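Local coordinates for protein AxyAgu115A (Amphibacillus xylanus NBRC 15112, PDB 6NPS) that acts as a family GH115 alpha-glucuronidase, probably releasing glucuronic acid side groups from xylan-type hemicelluloses, at residues K164-K169 with L467-D472; K430-M435 with L461-D466. The protein carries 3 engineered substitutions. All coordinates share one frame; numbering follows the deposited sequence.

Interaction 1: K164-K169 with L467-D472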
ATOM      1  N   LYS A 164       4.997 -57.271  17.662  1.00 36.72           N
ATOM      2  CA  LYS A 164       3.784 -57.562  16.887  1.00 40.55           C
ATOM      3  C   LYS A 164       3.968 -57.149  15.423  1.00 40.30           C
ATOM      4  O   LYS A 164       4.761 -56.251  15.140  1.00 44.91           O
ATOM      5  CB  LYS A 164       2.574 -56.846  17.491  1.00 51.59           C
ATOM      6  CG  LYS A 164       2.296 -57.213  18.940  1.00 67.26           C
ATOM      7  CD  LYS A 164       1.210 -56.331  19.533  1.00 81.42           C
ATOM      8  CE  LYS A 164       0.672 -56.913  20.830  1.00 92.44           C
ATOM      9  NZ  LYS A 164      -0.646 -57.579  20.635  1.00 97.47           N
ATOM     10  N   GLU A 165       3.255 -57.784  14.487  1.00 33.85           N
ATOM     11  CA  GLU A 165       3.430 -57.398  13.089  1.00 35.77           C
ATOM     12  C   GLU A 165       3.133 -55.905  12.947  1.00 39.03           C
ATOM     13  O   GLU A 165       2.245 -55.381  13.636  1.00 36.61           O
ATOM     14  CB  GLU A 165       2.508 -58.211  12.176  1.00 42.91           C
ATOM     15  CG  GLU A 165       3.053 -59.592  11.848  1.00 55.72           C
ATOM     16  CD  GLU A 165       2.125 -60.441  10.960  1.00 64.08           C
ATOM     17  OE1 GLU A 165       0.886 -60.344  11.084  1.00 68.83           O
ATOM     18  OE2 GLU A 165       2.650 -61.201  10.124  1.00 68.09           O
ATOM     19  N   PRO A 166       3.872 -55.184  12.112  1.00 41.92           N
ATOM     20  CA  PRO A 166       3.596 -53.746  11.949  1.00 38.44           C
ATOM     21  C   PRO A 166       2.171 -53.489  11.473  1.00 38.24           C
ATOM     22  O   PRO A 166       1.643 -54.201  10.615  1.00 34.71           O
ATOM     23  CB  PRO A 166       4.628 -53.316  10.897  1.00 36.76           C
ATOM     24  CG  PRO A 166       5.799 -54.300  11.099  1.00 34.89           C
ATOM     25  CD  PRO A 166       5.124 -55.601  11.447  1.00 37.08           C
ATOM     26  N   SER A 167       1.552 -52.418  12.001  1.00 32.75           N
ATOM     27  CA  SER A 167       0.163 -52.133  11.642  1.00 33.82           C
ATOM     28  C   SER A 167       0.039 -51.770  10.162  1.00 34.34           C
ATOM     29  O   SER A 167      -0.973 -52.084   9.524  1.00 37.96           O
ATOM     30  CB  SER A 167      -0.401 -50.990  12.505  1.00 31.53           C
ATOM     31  OG  SER A 167      -0.138 -51.180  13.872  1.00 32.09           O
ATOM     32  N   VAL A 168       1.065 -51.145   9.582  1.00 31.84           N
ATOM     33  CA  VAL A 168       1.036 -50.790   8.167  1.00 30.84           C
ATOM     34  C   VAL A 168       2.127 -51.596   7.443  1.00 29.55           C
ATOM     35  O   VAL A 168       3.286 -51.638   7.876  1.00 32.45           O
ATOM     36  CB  VAL A 168       1.199 -49.265   7.938  1.00 29.23           C
ATOM     37  CG1 VAL A 168       1.277 -48.955   6.400  1.00 29.09           C
ATOM     38  CG2 VAL A 168       0.053 -48.459   8.645  1.00 30.31           C
ATOM     39  N   LYS A 169       1.762 -52.219   6.326  1.00 30.41           N
ATOM     40  CA  LYS A 169       2.670 -53.195   5.708  1.00 32.57           C
ATOM     41  C   LYS A 169       3.948 -52.562   5.141  1.00 36.33           C
ATOM     42  O   LYS A 169       5.053 -53.109   5.329  1.00 30.74           O
ATOM     43  CB  LYS A 169       1.954 -53.966   4.616  1.00 32.48           C
ATOM     44  CG  LYS A 169       2.798 -55.184   4.156  1.00 40.90           C
ATOM     45  CD  LYS A 169       2.033 -56.045   3.141  1.00 52.70           C
ATOM     46  CE  LYS A 169       2.808 -57.328   2.810  1.00 58.73           C
ATOM     47  NZ  LYS A 169       2.149 -58.136   1.726  1.00 64.37           N
ATOM     48  N   LEU A 467       3.725 -44.319  14.393  1.00 29.29           N
ATOM     49  CA  LEU A 467       2.300 -44.517  14.148  1.00 31.59           C
ATOM     50  C   LEU A 467       2.052 -45.644  13.151  1.00 31.53           C
ATOM     51  O   LEU A 467       1.186 -46.502  13.377  1.00 32.38           O
ATOM     52  CB  LEU A 467       1.706 -43.188  13.642  1.00 32.48           C
ATOM     53  CG  LEU A 467       0.192 -43.160  13.433  1.00 34.55           C
ATOM     54  CD1 LEU A 467      -0.502 -43.515  14.750  1.00 37.16           C
ATOM     55  CD2 LEU A 467      -0.230 -41.778  12.910  1.00 32.73           C
ATOM     56  N   ALA A 468       2.813 -45.675  12.046  1.00 30.78           N
ATOM     57  CA  ALA A 468       2.665 -46.748  11.057  1.00 30.74           C
ATOM     58  C   ALA A 468       3.027 -48.100  11.655  1.00 32.13           C
ATOM     59  O   ALA A 468       2.396 -49.123  11.347  1.00 33.45           O
ATOM     60  CB  ALA A 468       3.550 -46.495   9.819  1.00 27.75           C
ATOM     61  N   TYR A 469       4.051 -48.127  12.507  1.00 29.17           N
ATOM     62  CA  TYR A 469       4.524 -49.401  13.035  1.00 28.12           C
ATOM     63  C   TYR A 469       3.584 -49.963  14.096  1.00 32.03           C
ATOM     64  O   TYR A 469       3.298 -51.161  14.089  1.00 33.33           O
ATOM     65  CB  TYR A 469       5.936 -49.217  13.585  1.00 33.70           C
ATOM     66  CG  TYR A 469       6.531 -50.454  14.238  1.00 37.12           C
ATOM     67  CD1 TYR A 469       7.034 -51.510  13.465  1.00 34.15           C
ATOM     68  CD2 TYR A 469       6.587 -50.568  15.628  1.00 34.03           C
ATOM     69  CE1 TYR A 469       7.575 -52.651  14.074  1.00 37.14           C
ATOM     70  CE2 TYR A 469       7.134 -51.711  16.245  1.00 36.20           C
ATOM     71  CZ  TYR A 469       7.623 -52.735  15.456  1.00 40.30           C
ATOM     72  OH  TYR A 469       8.158 -53.836  16.068  1.00 40.63           O
ATOM     73  N   ASP A 470       3.087 -49.127  15.018  1.00 30.44           N
ATOM     74  CA  ASP A 470       2.261 -49.589  16.166  1.00 39.28           C
ATOM     75  C   ASP A 470       1.049 -48.674  16.290  1.00 39.83           C
ATOM     76  O   ASP A 470       1.007 -47.728  17.092  1.00 36.82           O
ATOM     77  CB  ASP A 470       3.075 -49.628  17.469  1.00 42.16           C
ATOM     78  CG  ASP A 470       2.363 -50.395  18.604  1.00 51.66           C
ATOM     79  OD1 ASP A 470       1.143 -50.663  18.512  1.00 46.45           O
ATOM     80  OD2 ASP A 470       3.047 -50.712  19.601  1.00 54.69           O
ATOM     81  N   PHE A 471       0.046 -48.948  15.462  1.00 35.70           N
ATOM     82  CA  PHE A 471      -1.115 -48.069  15.446  1.00 39.27           C
ATOM     83  C   PHE A 471      -1.941 -48.225  16.723  1.00 39.44           C
ATOM     84  O   PHE A 471      -2.619 -47.287  17.150  1.00 37.42           O
ATOM     85  CB  PHE A 471      -1.947 -48.364  14.193  1.00 34.43           C
ATOM     86  CG  PHE A 471      -2.959 -47.333  13.901  1.00 33.82           C
ATOM     87  CD1 PHE A 471      -2.599 -46.176  13.217  1.00 32.51           C
ATOM     88  CD2 PHE A 471      -4.274 -47.496  14.336  1.00 36.37           C
ATOM     89  CE1 PHE A 471      -3.541 -45.193  12.948  1.00 32.81           C
ATOM     90  CE2 PHE A 471      -5.237 -46.520  14.082  1.00 33.47           C
ATOM     91  CZ  PHE A 471      -4.880 -45.379  13.403  1.00 30.91           C
ATOM     92  N   ASP A 472      -1.891 -49.392  17.355  1.00 40.06           N
ATOM     93  CA  ASP A 472      -2.663 -49.562  18.580  1.00 42.60           C
ATOM     94  C   ASP A 472      -2.112 -48.704  19.711  1.00 41.39           C
ATOM     95  O   ASP A 472      -2.888 -48.202  20.537  1.00 40.66           O
ATOM     96  CB  ASP A 472      -2.710 -51.029  18.969  1.00 53.98           C
ATOM     97  CG  ASP A 472      -3.430 -51.871  17.914  1.00 73.08           C
ATOM     98  OD1 ASP A 472      -4.342 -51.333  17.240  1.00 77.55           O
ATOM     99  OD2 ASP A 472      -3.074 -53.058  17.743  1.00 79.55           O
TER
HETATM  100  O   HOH W   1       7.526 -56.241  14.917  1.00 36.24           O
HETATM  101  O   HOH W   2       3.958 -53.407  15.701  1.00 49.90           O
HETATM  102  O   HOH W   3       1.661 -53.453  15.378  1.00 49.37           O
HETATM  103  O   HOH W   4      -0.094 -52.241  16.777  1.00 59.14           O

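Interaction 2: K430-M435 with L461-D466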
ATOM      1  N   LYS A 430      -2.062 -32.426  13.995  1.00 27.28           N
ATOM      2  CA  LYS A 430      -2.619 -32.486  12.658  1.00 29.10           C
ATOM      3  C   LYS A 430      -2.242 -33.792  11.960  1.00 31.73           C
ATOM      4  O   LYS A 430      -3.089 -34.443  11.322  1.00 30.43           O
ATOM      5  CB  LYS A 430      -2.114 -31.290  11.859  1.00 28.40           C
ATOM      6  CG  LYS A 430      -2.426 -31.319  10.355  1.00 35.75           C
ATOM      7  CD  LYS A 430      -3.835 -30.913  10.066  1.00 42.86           C
ATOM      8  CE  LYS A 430      -4.067 -30.786   8.539  1.00 49.64           C
ATOM      9  NZ  LYS A 430      -3.772 -29.432   7.987  1.00 46.60           N
ATOM     10  N   ILE A 431      -0.974 -34.181  12.057  1.00 26.67           N
ATOM     11  CA  ILE A 431      -0.542 -35.454  11.460  1.00 29.97           C
ATOM     12  C   ILE A 431      -1.334 -36.605  12.042  1.00 29.80           C
ATOM     13  O   ILE A 431      -1.755 -37.519  11.313  1.00 32.18           O
ATOM     14  CB  ILE A 431       0.971 -35.679  11.655  1.00 30.52           C
ATOM     15  CG1 ILE A 431       1.763 -34.567  10.980  1.00 34.88           C
ATOM     16  CG2 ILE A 431       1.416 -37.015  11.042  1.00 29.58           C
ATOM     17  CD1 ILE A 431       3.241 -34.550  11.434  1.00 34.19           C
ATOM     18  N   TRP A 432      -1.500 -36.618  13.384  1.00 31.71           N
ATOM     19  CA  TRP A 432      -2.261 -37.689  14.018  1.00 28.60           C
ATOM     20  C   TRP A 432      -3.688 -37.716  13.485  1.00 29.37           C
ATOM     21  O   TRP A 432      -4.208 -38.778  13.126  1.00 31.61           O
ATOM     22  CB  TRP A 432      -2.245 -37.536  15.547  1.00 27.47           C
ATOM     23  CG  TRP A 432      -3.067 -38.556  16.258  1.00 29.44           C
ATOM     24  CD1 TRP A 432      -2.621 -39.737  16.773  1.00 31.48           C
ATOM     25  CD2 TRP A 432      -4.477 -38.514  16.508  1.00 32.33           C
ATOM     26  NE1 TRP A 432      -3.654 -40.426  17.331  1.00 31.67           N
ATOM     27  CE2 TRP A 432      -4.806 -39.694  17.200  1.00 33.26           C
ATOM     28  CE3 TRP A 432      -5.488 -37.589  16.233  1.00 32.27           C
ATOM     29  CZ2 TRP A 432      -6.109 -39.987  17.603  1.00 32.58           C
ATOM     30  CZ3 TRP A 432      -6.786 -37.885  16.639  1.00 31.05           C
ATOM     31  CH2 TRP A 432      -7.078 -39.061  17.324  1.00 31.91           C
ATOM     32  N   GLU A 433      -4.334 -36.544  13.404  1.00 30.05           N
ATOM     33  CA  GLU A 433      -5.733 -36.511  12.988  1.00 32.51           C
ATOM     34  C   GLU A 433      -5.893 -37.000  11.549  1.00 29.85           C
ATOM     35  O   GLU A 433      -6.832 -37.730  11.228  1.00 29.77           O
ATOM     36  CB  GLU A 433      -6.286 -35.090  13.136  1.00 33.69           C
ATOM     37  CG  GLU A 433      -7.777 -34.962  12.854  1.00 42.67           C
ATOM     38  CD  GLU A 433      -8.045 -34.371  11.466  1.00 58.72           C
ATOM     39  OE1 GLU A 433      -7.123 -33.721  10.911  1.00 63.52           O
ATOM     40  OE2 GLU A 433      -9.169 -34.545  10.939  1.00 66.11           O
ATOM     41  N   GLN A 434      -5.033 -36.548  10.659  1.00 27.57           N
ATOM     42  CA  GLN A 434      -5.173 -36.947   9.260  1.00 29.51           C
ATOM     43  C   GLN A 434      -4.799 -38.419   9.070  1.00 30.22           C
ATOM     44  O   GLN A 434      -5.520 -39.180   8.405  1.00 34.35           O
ATOM     45  CB  GLN A 434      -4.302 -36.045   8.380  1.00 30.24           C
ATOM     46  CG  GLN A 434      -4.727 -34.591   8.351  1.00 33.89           C
ATOM     47  CD  GLN A 434      -6.064 -34.417   7.666  1.00 38.59           C
ATOM     48  OE1 GLN A 434      -6.215 -34.725   6.500  1.00 39.27           O
ATOM     49  NE2 GLN A 434      -7.052 -33.930   8.407  1.00 42.52           N
ATOM     50  N   MET A 435      -3.637 -38.832   9.589  1.00 31.84           N
ATOM     51  CA  MET A 435      -3.202 -40.204   9.312  1.00 32.97           C
ATOM     52  C   MET A 435      -4.025 -41.234  10.066  1.00 33.30           C
ATOM     53  O   MET A 435      -4.228 -42.330   9.543  1.00 33.80           O
ATOM     54  CB  MET A 435      -1.710 -40.386   9.628  1.00 31.86           C
ATOM     55  CG  MET A 435      -0.750 -39.681   8.617  1.00 33.10           C
ATOM     56  SD  MET A 435      -1.155 -39.870   6.869  1.00 35.11           S
ATOM     57  CE  MET A 435      -0.875 -41.674   6.626  1.00 26.79           C
ATOM     58  N   LEU A 461       8.842 -37.207  11.372  1.00 26.93           N
ATOM     59  CA  LEU A 461       9.142 -38.482  10.713  1.00 29.01           C
ATOM     60  C   LEU A 461       9.145 -39.631  11.719  1.00 31.11           C
ATOM     61  O   LEU A 461       8.633 -40.719  11.440  1.00 32.26           O
ATOM     62  CB  LEU A 461      10.491 -38.391   9.969  1.00 26.57           C
ATOM     63  CG  LEU A 461      10.959 -39.727   9.313  1.00 28.81           C
ATOM     64  CD1 LEU A 461       9.919 -40.174   8.284  1.00 28.16           C
ATOM     65  CD2 LEU A 461      12.363 -39.589   8.687  1.00 30.50           C
ATOM     66  N   SER A 462       9.749 -39.421  12.891  1.00 32.44           N
ATOM     67  CA  SER A 462       9.723 -40.448  13.928  1.00 33.20           C
ATOM     68  C   SER A 462       8.274 -40.791  14.286  1.00 28.52           C
ATOM     69  O   SER A 462       7.908 -41.967  14.410  1.00 30.40           O
ATOM     70  CB  SER A 462      10.504 -39.958  15.165  1.00 34.91           C
ATOM     71  OG  SER A 462      11.906 -39.795  14.943  1.00 35.91           O
ATOM     72  N   PHE A 463       7.433 -39.757  14.437  1.00 28.43           N
ATOM     73  CA  PHE A 463       6.038 -39.960  14.800  1.00 28.07           C
ATOM     74  C   PHE A 463       5.288 -40.731  13.716  1.00 25.31           C
ATOM     75  O   PHE A 463       4.526 -41.661  14.006  1.00 31.40           O
ATOM     76  CB  PHE A 463       5.365 -38.594  15.062  1.00 29.80           C
ATOM     77  CG  PHE A 463       3.901 -38.746  15.402  1.00 29.36           C
ATOM     78  CD1 PHE A 463       3.539 -39.370  16.572  1.00 33.35           C
ATOM     79  CD2 PHE A 463       2.909 -38.347  14.507  1.00 31.58           C
ATOM     80  CE1 PHE A 463       2.203 -39.601  16.884  1.00 35.81           C
ATOM     81  CE2 PHE A 463       1.551 -38.549  14.821  1.00 30.19           C
ATOM     82  CZ  PHE A 463       1.213 -39.182  16.014  1.00 34.57           C
ATOM     83  N   PHE A 464       5.448 -40.301  12.459  1.00 27.49           N
ATOM     84  CA  PHE A 464       4.763 -40.905  11.323  1.00 27.48           C
ATOM     85  C   PHE A 464       5.083 -42.395  11.231  1.00 30.04           C
ATOM     86  O   PHE A 464       4.176 -43.238  11.118  1.00 29.17           O
ATOM     87  CB  PHE A 464       5.196 -40.170  10.049  1.00 25.19           C
ATOM     88  CG  PHE A 464       4.484 -40.620   8.776  1.00 27.51           C
ATOM     89  CD1 PHE A 464       5.067 -41.566   7.956  1.00 27.08           C
ATOM     90  CD2 PHE A 464       3.301 -40.017   8.378  1.00 29.95           C
ATOM     91  CE1 PHE A 464       4.442 -41.989   6.757  1.00 28.69           C
ATOM     92  CE2 PHE A 464       2.646 -40.414   7.208  1.00 28.23           C
ATOM     93  CZ  PHE A 464       3.240 -41.401   6.372  1.00 30.66           C
ATOM     94  N   LEU A 465       6.362 -42.743  11.375  1.00 26.46           N
ATOM     95  CA  LEU A 465       6.773 -44.143  11.302  1.00 29.70           C
ATOM     96  C   LEU A 465       6.481 -44.921  12.596  1.00 35.62           C
ATOM     97  O   LEU A 465       6.324 -46.156  12.548  1.00 33.06           O
ATOM     98  CB  LEU A 465       8.267 -44.210  10.940  1.00 27.64           C
ATOM     99  CG  LEU A 465       8.555 -43.714   9.500  1.00 32.75           C
ATOM    100  CD1 LEU A 465      10.027 -43.756   9.172  1.00 30.30           C
ATOM    101  CD2 LEU A 465       7.786 -44.540   8.460  1.00 33.60           C
ATOM    102  N   ASP A 466       6.383 -44.245  13.748  1.00 33.28           N
ATOM    103  CA  ASP A 466       5.984 -44.959  14.964  1.00 29.72           C
ATOM    104  C   ASP A 466       4.504 -45.264  14.919  1.00 26.48           C
ATOM    105  O   ASP A 466       4.066 -46.328  15.358  1.00 32.97           O
ATOM    106  CB  ASP A 466       6.294 -44.121  16.218  1.00 31.24           C
ATOM    107  CG  ASP A 466       7.621 -44.494  16.865  1.00 41.06           C
ATOM    108  OD1 ASP A 466       7.924 -45.704  16.913  1.00 44.95           O
ATOM    109  OD2 ASP A 466       8.363 -43.573  17.323  1.00 37.60           O
TER

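Interaction 1: K164-K169 with L467-D472
Ser167 is the centre of this contact, its hydroxyl lodged where helix 458-469 ends and helix 471-474 begins. With chi1 at -48°, OG lies anti to the carbonyl carbon and beside the Ser167 backbone N, so it faces the turn. There Phe471 N, in the first turn of the new helix, donates to Ser167 OG over 2.7 Å, nearly straight at 170°. The CB of Phe471 packs against the same hydroxymethyl group while, with CG anti to the backbone N, its ring leads away. Two neighbouring amides hold the loop to the last carbonyls of the old helix. Ser167 N reaches Tyr469 O at 3.0 Å, coming from above the carbonyl plane, and Val168 N meets Ala468 O, also at 3.0 Å, within the plane but along a bent path (132°). Tyr469 O additionally receives a CA-H contact from Pro166 CA at 3.4 Å, and two waters approach it. The Tyr469 ring crosses Pro166 obliquely, CE1 lying 3.8 Å from Pro166 CG. One of the two waters also sits over the centre of a Tyr469 ring face, and a third links Tyr469 OH to Lys164 O. Val168 rests its CB and CG2 against Ala468. An alanine in place of Ser167 would remove the hydroxyl acceptor and would probably leave Phe471 N less well satisfied, loosening the loop's hold on the turn. Asp470, between the helices, N-caps the second one by receiving a hydrogen bond from Lys473 N. The contact joins the loop entering the first strand of the TIM barrel, 170-174, to the helix after the last, 446-450. Its chemistry is complementary: loop amides meet carbonyls at a helix C-terminus, and a serine oxygen meets an amide at a helix N-terminus, where the helix dipole would probably favour an acceptor.

Interaction 2: K430-M435 with L461-D466
Phe463 and Phe464 carry this contact, both with CG anti to the backbone N (chi1 178° and -176°) yet diverging from the helix around Ile431. Ile431 has CG2 anti to its own backbone N, which aims that methyl at the rim of both rings: it lies 4.0 Å from Phe463 CD2 and 4.4 Å from Phe464 CD2. Phe463 reaches past Ile431 to Trp432, where its CZ comes 3.9 Å from Trp432 CB, at the edge of the indole and near its plane. The indole touches Phe463 CZ through CD1; the rest leads away. Met435, one turn after Ile431, is bent at chi2 and chi3, bringing CG, SD and CE against the CE2 corner of Phe464. Met435 CG touches Phe464 CE2 at 3.7 Å, and SD stands 5.2 Å from the Phe464 ring centroid, at the edge, a Met-aromatic contact. The interface is wholly apolar and buried; the axes of segments 430-435 and 461-466 approach to 10.7 Å and run in the same general direction, 27° apart. Helices 428-440 and 458-469 are thus neighbours in the barrel's outer layer; Tyr409 and Trp447 of strands 405-410 and 446-450 lie beneath, touching Met435 and Phe464, while helix 482-494 packs on Trp432 and Phe463.

How the interactions relate
Helix 458-469 serves both interactions: its middle packs on helix 428-440 in interaction 2, and its C-terminal end receives loop 164-169 in interaction 1. The centres lie about 12 Å apart, and Leu467 CD2 meets Met435 CB at 3.9 Å. Trp447 is shared by both, lying also against Val168 and Ala468, and Tyr439 stacks on Phe471. Interaction 1 spans the junction of the last and first strands, on their N-terminal side, opposite the face where such barrels carry their active sites; interaction 2 joins the helices before and after the last strand. A glycerol, probably from the crystallisation liquor, hydrogen-bonds Asp466 OD2, and a bound glycerol lies about 6 Å from the Asp470 side chain.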